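Local atomic coordinates of AlgW protein (Pseudomonas aeruginosa, PDB entry 7CO3), a protein that probably acts as an HtrA-type serine endopeptidase, pairing a trypsin-like protease domain with a PDZ domain. Residues L69-K73 with V124-A128; T243-S247 with D386-E389. The protein carries 1 engineered substitution. One frame throughout, in Å; residues are numbered along the deposited sequence.

Interaction 1 (L69-K73 with V124-A128); sequences LYTTK and VTAGA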
ATOM      1  N   LEU B  69       9.713  16.146 -13.760  1.00 25.30           N
ATOM      2  CA  LEU B  69       9.159  17.296 -14.460  1.00 30.91           C
ATOM      3  C   LEU B  69       8.703  18.323 -13.426  1.00 37.49           C
ATOM      4  O   LEU B  69       8.004  17.970 -12.463  1.00 28.85           O
ATOM      5  CB  LEU B  69       7.961  16.911 -15.343  1.00 21.84           C
ATOM      6  CG  LEU B  69       8.133  16.130 -16.668  1.00 31.53           C
ATOM      7  CD1 LEU B  69       6.850  16.177 -17.459  1.00 24.96           C
ATOM      8  CD2 LEU B  69       9.325  16.621 -17.557  1.00 30.12           C
ATOM      9  N   TYR B  70       9.095  19.585 -13.645  1.00 31.21           N
ATOM     10  CA  TYR B  70       8.669  20.750 -12.867  1.00 35.32           C
ATOM     11  C   TYR B  70       8.120  21.768 -13.843  1.00 34.08           C
ATOM     12  O   TYR B  70       8.868  22.267 -14.688  1.00 34.79           O
ATOM     13  CB  TYR B  70       9.826  21.362 -12.068  1.00 35.03           C
ATOM     14  CG  TYR B  70      10.564  20.363 -11.237  1.00 31.97           C
ATOM     15  CD1 TYR B  70       9.994  19.837 -10.080  1.00 36.78           C
ATOM     16  CD2 TYR B  70      11.815  19.911 -11.616  1.00 35.72           C
ATOM     17  CE1 TYR B  70      10.654  18.898  -9.317  1.00 33.89           C
ATOM     18  CE2 TYR B  70      12.488  18.973 -10.867  1.00 33.79           C
ATOM     19  CZ  TYR B  70      11.909  18.470  -9.723  1.00 36.33           C
ATOM     20  OH  TYR B  70      12.583  17.546  -8.987  1.00 48.40           O
ATOM     21  N   THR B  71       6.824  22.064 -13.729  1.00 36.93           N
ATOM     22  CA  THR B  71       6.108  22.908 -14.669  1.00 42.21           C
ATOM     23  C   THR B  71       5.555  24.135 -13.944  1.00 47.79           C
ATOM     24  O   THR B  71       5.103  24.045 -12.796  1.00 42.95           O
ATOM     25  CB  THR B  71       4.973  22.130 -15.384  1.00 38.21           C
ATOM     26  OG1 THR B  71       3.951  21.733 -14.451  1.00 42.04           O
ATOM     27  CG2 THR B  71       5.517  20.894 -16.059  1.00 39.25           C
ATOM     28  N   THR B  72       5.622  25.285 -14.613  1.00 45.59           N
ATOM     29  CA  THR B  72       5.029  26.515 -14.109  1.00 51.42           C
ATOM     30  C   THR B  72       3.983  26.994 -15.098  1.00 56.24           C
ATOM     31  O   THR B  72       4.203  26.945 -16.312  1.00 59.80           O
ATOM     32  CB  THR B  72       6.075  27.592 -13.825  1.00 47.17           C
ATOM     33  OG1 THR B  72       7.004  27.640 -14.911  1.00 53.41           O
ATOM     34  CG2 THR B  72       6.838  27.259 -12.568  1.00 49.62           C
ATOM     35  N   LYS B  73       2.844  27.432 -14.556  1.00 67.46           N
ATOM     36  CA  LYS B  73       1.615  27.720 -15.286  1.00 71.55           C
ATOM     37  C   LYS B  73       0.890  28.839 -14.549  1.00 81.88           C
ATOM     38  O   LYS B  73       1.266  29.210 -13.439  1.00 78.73           O
ATOM     39  CB  LYS B  73       0.727  26.467 -15.373  1.00 83.92           C
ATOM     40  CG  LYS B  73      -0.499  26.605 -16.259  1.00 88.65           C
ATOM     41  CD  LYS B  73      -1.623  25.676 -15.831  1.00 87.23           C
ATOM     42  CE  LYS B  73      -2.567  25.383 -16.998  1.00 85.03           C
ATOM     43  NZ  LYS B  73      -3.146  26.607 -17.616  1.00 84.95           N
ATOM     44  N   VAL B 124      -0.095  16.729 -17.033  1.00 26.70           N
ATOM     45  CA  VAL B 124       1.058  17.258 -16.308  1.00 28.49           C
ATOM     46  C   VAL B 124       1.556  18.547 -16.948  1.00 35.63           C
ATOM     47  O   VAL B 124       1.955  19.487 -16.252  1.00 30.99           O
ATOM     48  CB  VAL B 124       2.178  16.203 -16.234  1.00 26.48           C
ATOM     49  CG1 VAL B 124       3.515  16.826 -15.832  1.00 31.80           C
ATOM     50  CG2 VAL B 124       1.820  15.093 -15.264  1.00 33.83           C
ATOM     51  N   THR B 125       1.559  18.603 -18.285  1.00 33.68           N
ATOM     52  CA  THR B 125       2.186  19.690 -19.027  1.00 34.27           C
ATOM     53  C   THR B 125       1.184  20.630 -19.677  1.00 36.41           C
ATOM     54  O   THR B 125       1.591  21.674 -20.193  1.00 41.34           O
ATOM     55  CB  THR B 125       3.104  19.131 -20.120  1.00 37.52           C
ATOM     56  OG1 THR B 125       2.463  18.030 -20.772  1.00 26.88           O
ATOM     57  CG2 THR B 125       4.427  18.683 -19.553  1.00 33.92           C
ATOM     58  N   ALA B 126      -0.094  20.275 -19.684  1.00 36.58           N
ATOM     59  CA  ALA B 126      -1.132  21.049 -20.347  1.00 36.53           C
ATOM     60  C   ALA B 126      -1.143  22.503 -19.865  1.00 40.05           C
ATOM     61  O   ALA B 126      -1.292  22.773 -18.671  1.00 35.69           O
ATOM     62  CB  ALA B 126      -2.480  20.397 -20.100  1.00 36.43           C
ATOM     63  N   GLY B 127      -0.970  23.440 -20.799  1.00 43.72           N
ATOM     64  CA  GLY B 127      -0.983  24.840 -20.458  1.00 40.50           C
ATOM     65  C   GLY B 127       0.237  25.323 -19.723  1.00 50.06           C
ATOM     66  O   GLY B 127       0.252  26.450 -19.224  1.00 60.84           O
ATOM     67  N   ALA B 128       1.274  24.516 -19.624  1.00 44.66           N
ATOM     68  CA  ALA B 128       2.430  24.986 -18.893  1.00 54.11           C
ATOM     69  C   ALA B 128       3.149  26.049 -19.712  1.00 52.07           C
ATOM     70  O   ALA B 128       3.160  26.016 -20.943  1.00 46.20           O
ATOM     71  CB  ALA B 128       3.363  23.833 -18.557  1.00 46.17           C
TER
HETATM   72  O   HOH W   1       2.520  19.844 -13.557  1.00 42.75           O
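In the N-terminal beta barrel of this chymotrypsin-like fold, strand 66-72 runs past the end of the short helix 122-125, which in this protease family carries the catalytic histidine. The chain leaves the helix through a type II beta turn from Thr-125 to Ala-128, closed by Ala-128 N bonding to Thr-125 O at 2.9 Å, and Thr-72 then makes backbone hydrogen bonds to Asp-129 and Gln-130, so the strand and the turn's exit meet edge to edge. Lys-73 loses the most surface. Its long aliphatic part lies along the turn, with Lys-73 CG 3.1 Å from Gly-127 O and Lys-73 CE 3.4 Å from Ala-126 O, although the side chain is poorly ordered. Glycine suits position 127 because phi is positive there; a beta carbon would also run into the lysine amine as modelled, although that side chain could shift. Deeper in, Thr-71 CB rests 3.9 Å from Ala-128 CB, a methyl small enough to let strand and turn come close. Leu-69 extends this apolar surface inward, its CD1 lying 3.8 Å from Val-124 CG1, and it also touches Val-133 and Leu-157 in the barrel interior. The Thr-71 hydroxyl hydrogen-bonds to Ser-105 OG and to a water 2.5 Å from Thr-71 OG1; this water donates to Val-124 O at 2.8 Å.

Interaction 2 (T243-S247 with D386-E389); sequences TAIFS and DGGE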
ATOM      1  N   THR B 243      -0.418   6.973 -14.723  1.00 20.17           N
ATOM      2  CA  THR B 243      -1.346   8.025 -15.098  1.00 27.48           C
ATOM      3  C   THR B 243      -2.278   8.467 -13.990  1.00 28.65           C
ATOM      4  O   THR B 243      -2.400   9.664 -13.738  1.00 31.55           O
ATOM      5  CB  THR B 243      -2.205   7.520 -16.277  1.00 29.91           C
ATOM      6  OG1 THR B 243      -1.373   7.482 -17.446  1.00 26.23           O
ATOM      7  CG2 THR B 243      -3.373   8.460 -16.538  1.00 27.72           C
ATOM      8  N   ALA B 244      -2.950   7.504 -13.352  1.00 27.52           N
ATOM      9  CA  ALA B 244      -4.056   7.790 -12.459  1.00 27.73           C
ATOM     10  C   ALA B 244      -4.108   6.755 -11.325  1.00 24.43           C
ATOM     11  O   ALA B 244      -3.470   5.689 -11.375  1.00 17.24           O
ATOM     12  CB  ALA B 244      -5.381   7.796 -13.237  1.00 26.84           C
ATOM     13  N   ILE B 245      -4.895   7.089 -10.302  1.00 18.13           N
ATOM     14  CA  ILE B 245      -5.201   6.193  -9.200  1.00 25.69           C
ATOM     15  C   ILE B 245      -6.671   6.310  -8.844  1.00 25.41           C
ATOM     16  O   ILE B 245      -7.347   7.277  -9.193  1.00 33.91           O
ATOM     17  CB  ILE B 245      -4.350   6.506  -7.953  1.00 22.42           C
ATOM     18  CG1 ILE B 245      -4.855   7.778  -7.243  1.00 29.31           C
ATOM     19  CG2 ILE B 245      -2.868   6.609  -8.331  1.00 28.51           C
ATOM     20  CD1 ILE B 245      -4.257   7.965  -5.775  1.00 29.09           C
ATOM     21  N   PHE B 246      -7.157   5.316  -8.133  1.00 26.90           N
ATOM     22  CA  PHE B 246      -8.460   5.391  -7.495  1.00 35.47           C
ATOM     23  C   PHE B 246      -8.209   5.355  -5.996  1.00 27.55           C
ATOM     24  O   PHE B 246      -7.544   4.443  -5.487  1.00 22.65           O
ATOM     25  CB  PHE B 246      -9.399   4.255  -7.922  1.00 34.87           C
ATOM     26  CG  PHE B 246     -10.821   4.501  -7.538  1.00 39.23           C
ATOM     27  CD1 PHE B 246     -11.265   4.262  -6.227  1.00 36.12           C
ATOM     28  CD2 PHE B 246     -11.714   5.023  -8.460  1.00 44.78           C
ATOM     29  CE1 PHE B 246     -12.588   4.527  -5.857  1.00 35.30           C
ATOM     30  CE2 PHE B 246     -13.041   5.282  -8.099  1.00 43.19           C
ATOM     31  CZ  PHE B 246     -13.473   5.039  -6.806  1.00 44.63           C
ATOM     32  N   SER B 247      -8.714   6.366  -5.304  1.00 25.22           N
ATOM     33  CA  SER B 247      -8.430   6.494  -3.892  1.00 34.13           C
ATOM     34  C   SER B 247      -9.501   7.336  -3.238  1.00 30.76           C
ATOM     35  O   SER B 247      -9.992   8.296  -3.828  1.00 25.29           O
ATOM     36  CB  SER B 247      -7.077   7.172  -3.641  1.00 27.35           C
ATOM     37  OG  SER B 247      -6.977   7.480  -2.260  1.00 29.49           O
ATOM     38  N   ASP B 386      -1.124  13.775 -11.103  1.00 54.10           N
ATOM     39  CA  ASP B 386      -1.541  12.371 -11.157  1.00 67.93           C
ATOM     40  C   ASP B 386      -3.014  12.160 -10.791  1.00 62.40           C
ATOM     41  O   ASP B 386      -3.372  12.201  -9.617  1.00 71.62           O
ATOM     42  CB  ASP B 386      -0.621  11.553 -10.247  1.00 77.99           C
ATOM     43  CG  ASP B 386      -0.872  10.064 -10.368  1.00 88.59           C
ATOM     44  OD1 ASP B 386      -0.070   9.374 -11.032  1.00 91.62           O
ATOM     45  OD2 ASP B 386      -1.874   9.580  -9.805  1.00 95.39           O
ATOM     46  N   GLY B 387      -3.844  11.876 -11.794  1.00 51.28           N
ATOM     47  CA  GLY B 387      -5.284  12.061 -11.656  1.00 53.76           C
ATOM     48  C   GLY B 387      -5.945  11.024 -10.765  1.00 51.04           C
ATOM     49  O   GLY B 387      -5.483   9.889 -10.632  1.00 46.11           O
ATOM     50  N   GLY B 388      -7.062  11.418 -10.173  1.00 61.02           N
ATOM     51  CA  GLY B 388      -7.723  10.522  -9.238  1.00 59.39           C
ATOM     52  C   GLY B 388      -9.205  10.390  -9.489  1.00 61.16           C
ATOM     53  O   GLY B 388      -9.946  11.370  -9.404  1.00 63.52           O
ATOM     54  N   GLU B 389      -9.647   9.185  -9.799  1.00 56.08           N
ATOM     55  CA  GLU B 389     -11.072   8.899  -9.804  1.00 59.39           C
ATOM     56  C   GLU B 389     -11.497   8.352  -8.444  1.00 50.81           C
ATOM     57  O   GLU B 389     -10.717   8.385  -7.470  1.00 46.30           O
ATOM     58  CB  GLU B 389     -11.389   7.910 -10.898  1.00 62.10           C
ATOM     59  CG  GLU B 389     -10.245   6.986 -11.125  1.00 74.52           C
ATOM     60  CD  GLU B 389     -10.624   5.790 -11.940  1.00102.20           C
ATOM     61  OE1 GLU B 389      -9.755   5.335 -12.692  1.00110.67           O
ATOM     62  OE2 GLU B 389     -11.787   5.340 -11.877  1.00113.40           O
TER
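Three backbone hydrogen bonds join the C-terminal residues to strand 238-245. Ile-245 N donates to Gly-387 O at 2.9 Å, Glu-389 N to Ile-245 O at 3.0 Å, and Gly-387 N to Thr-243 O at a longer 3.3 Å. Gly-387 thus reaches the residues before and after Ala-244, and Ile-245 reaches those before and after Gly-388, the staggered pattern of parallel strands. Two CA-H...O contacts add to it: Ala-244 CA lies 3.1 Å from Gly-387 O, and Gly-388 CA 3.3 Å from Ile-245 O. The strand belongs to the C-terminal barrel of the chymotrypsin-like fold and has a classic beta bulge, where Thr-243 and Ala-244 both face Phe-257. In such proteases this edge usually holds substrate in antiparallel fashion, so the tail probably sits in the substrate cleft but runs the opposite way. Glycine is not required at 387 or 388: each has room for a beta carbon, and the pairing uses backbone atoms. Ile-245 pairs through its backbone N and O while its branched side chain fills a buried position. Glu-389 gives up the most surface: its O lies over one face of the flat Phe-246 ring, its C is 3.3 Å from Phe-246 CD2, and its aliphatic part can lie on Leu-207 and Leu-209. This ring also meets Phe-188 of the second subunit. At the other end the Asp-386 side-chain tip comes close to the strand, its OD2 3.5 Å from Ile-245 CG2. That oxygen is buried without a polar partner; the side chain, poorly ordered like Glu-389, touches engineered Ala-227.

In the fold
Interaction 1 belongs to the first barrel of the protease domain and interaction 2 to the second, and the active site of this fold lies between the two barrels. Their centres are 18 Å apart, yet their nearest atoms come within about 5 Å without touching: Asp-386 N lies 5.3 Å from Val-124 CG2. Asn-121 links them more directly, its carbonyl accepting a weak hydrogen bond from Thr-125 OG1 while its side-chain amide bonds to Thr-243 OG1. Ala-227 occupies what in this family is the nucleophilic serine position, replaced here by design, so the tail of 386-389 lies next to a disabled catalytic centre.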